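Local coordinates for protein ferredoxin-NADP reductase (PDB 5UFA) that probably shuttles electrons between NADPH and ferredoxin or flavodoxin through a bound FAD, at residues D119-V124 / R147-N152. Sequence-based numbering, arbitrary orientation.
Sequences DGKDLV and RFDTVN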
# COMPACT_ATOMS: atom_id res chain seq x y z
N ASP A 119 5.59 20.13 -4.60
CA ASP A 119 7.03 19.94 -4.66
C ASP A 119 7.46 18.93 -3.58
O ASP A 119 6.64 18.21 -3.00
CB ASP A 119 7.71 21.29 -4.46
CG ASP A 119 7.15 22.06 -3.27
OD1 ASP A 119 6.48 21.42 -2.42
OD2 ASP A 119 7.36 23.30 -3.18
N GLY A 120 8.76 18.91 -3.31
CA GLY A 120 9.31 18.00 -2.34
C GLY A 120 10.49 17.26 -2.93
O GLY A 120 10.45 16.80 -4.07
N LYS A 121 11.54 17.10 -2.14
CA LYS A 121 12.72 16.42 -2.63
C LYS A 121 12.62 14.91 -2.46
O LYS A 121 12.98 14.14 -3.36
CB LYS A 121 13.96 16.97 -1.92
CG LYS A 121 15.28 16.76 -2.64
CD LYS A 121 16.47 17.35 -1.86
CE LYS A 121 17.24 16.29 -1.07
NZ LYS A 121 16.84 16.14 0.38
N ASP A 122 12.05 14.46 -1.34
CA ASP A 122 12.11 13.06 -0.94
C ASP A 122 10.72 12.57 -0.58
O ASP A 122 10.07 13.14 0.31
CB ASP A 122 13.07 12.90 0.24
CG ASP A 122 14.38 13.57 -0.01
OD1 ASP A 122 15.08 13.10 -0.92
OD2 ASP A 122 14.73 14.55 0.69
N LEU A 123 10.25 11.54 -1.27
CA LEU A 123 8.97 10.92 -0.96
C LEU A 123 9.21 9.73 -0.03
O LEU A 123 10.02 8.84 -0.35
CB LEU A 123 8.25 10.47 -2.23
CG LEU A 123 6.84 9.85 -2.09
CD1 LEU A 123 5.86 10.90 -1.65
CD2 LEU A 123 6.34 9.19 -3.39
N VAL A 124 8.51 9.71 1.10
CA VAL A 124 8.62 8.61 2.07
C VAL A 124 7.23 8.01 2.25
O VAL A 124 6.31 8.68 2.72
CB VAL A 124 9.18 9.08 3.43
CG1 VAL A 124 9.24 7.91 4.45
CG2 VAL A 124 10.53 9.74 3.25
N ARG A 147 9.81 13.25 -10.33
CA ARG A 147 9.64 14.50 -9.60
C ARG A 147 10.22 14.47 -8.20
O ARG A 147 10.31 15.52 -7.57
CB ARG A 147 8.17 14.90 -9.51
CG ARG A 147 7.31 13.90 -8.84
CD ARG A 147 5.97 14.52 -8.65
NE ARG A 147 6.00 15.50 -7.56
CZ ARG A 147 5.03 16.37 -7.32
NH1 ARG A 147 3.95 16.40 -8.09
NH2 ARG A 147 5.15 17.21 -6.30
N PHE A 148 10.61 13.30 -7.71
CA PHE A 148 11.19 13.19 -6.38
C PHE A 148 12.63 12.73 -6.51
O PHE A 148 12.95 11.82 -7.28
CB PHE A 148 10.38 12.25 -5.51
CG PHE A 148 9.03 12.81 -5.15
CD1 PHE A 148 8.91 13.83 -4.21
CD2 PHE A 148 7.87 12.31 -5.73
CE1 PHE A 148 7.66 14.36 -3.88
CE2 PHE A 148 6.62 12.83 -5.40
CZ PHE A 148 6.51 13.85 -4.47
N ASP A 149 13.51 13.41 -5.78
CA ASP A 149 14.93 13.09 -5.84
C ASP A 149 15.17 11.69 -5.29
O ASP A 149 15.99 10.93 -5.83
CB ASP A 149 15.71 14.16 -5.07
CG ASP A 149 16.94 14.60 -5.80
OD1 ASP A 149 17.88 13.79 -5.89
OD2 ASP A 149 16.96 15.76 -6.29
N THR A 150 14.45 11.31 -4.24
CA THR A 150 14.47 9.94 -3.76
C THR A 150 13.03 9.53 -3.46
O THR A 150 12.19 10.36 -3.11
CB THR A 150 15.31 9.74 -2.48
OG1 THR A 150 14.67 10.37 -1.37
CG2 THR A 150 16.71 10.32 -2.65
N VAL A 151 12.78 8.24 -3.60
CA VAL A 151 11.50 7.63 -3.29
C VAL A 151 11.79 6.49 -2.31
O VAL A 151 12.62 5.62 -2.60
CB VAL A 151 10.78 7.16 -4.57
CG1 VAL A 151 9.57 6.29 -4.29
CG2 VAL A 151 10.37 8.40 -5.39
N ASN A 152 11.14 6.51 -1.15
CA ASN A 152 11.47 5.62 -0.04
C ASN A 152 10.23 4.87 0.42
O ASN A 152 9.14 5.44 0.51
CB ASN A 152 12.07 6.40 1.14
CG ASN A 152 13.22 7.30 0.72
OD1 ASN A 152 14.39 6.91 0.77
ND2 ASN A 152 12.89 8.50 0.29
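Two side-chain torsions set the polar face that Asp122 and Thr150 share. Thr150 holds OG1 between its backbone N and carbonyl carbon (chi1 70°), while Asp122 turns CG beside its own N, opposite the carbonyl carbon (chi1 -50°); Thr150 OG1 then donates to Asp122 OD1 over 2.8 Å. The bond reaches the anti side of OD1, somewhat out of the carboxylate plane, whereas OD2 offers its syn lone pair to Lys121 NZ in a salt bridge, giving each carboxylate oxygen its own partner. Thr150 OG1 also accepts from Asn152 ND2, nearly in the plane of that amide. The same ND2 donates to Leu123 O at 3.0 Å, coming from above the carbonyl plane, while Asn152 N meets that oxygen at 2.7 Å nearly along the C=O axis. Two donors of one residue thus grip a single carbonyl, and the buried Asn152 amide is fixed further by Arg186, which binds OD1.

On the other face, Leu123 CB lies over the centre of the Phe148 ring, 3.9 Å from the centroid and 13° off the normal, a CH-pi contact. The leucine methyls spread across the same ring, CD1 resting near CZ and CD2 near CE2, while Val151 CG2 comes alongside Leu123 CB and Ile144 of helix 142-147 touches the leucine.

Leu123 N donates to Thr150 O at 2.9 Å, and Leu123 O accepts from Asn152 N; bonding to the residues before and after its pairing partner Val151 is the evidence for parallel pairing, and the short strand axes run almost parallel. Joining neighbouring strands 122-128 and 150-157 through intervening helices, this is the opening beta-alpha-beta crossover of the Rossmann-like NADP-binding domain in ferredoxin-NADP reductases, at the end of the sheet away from the nucleotide.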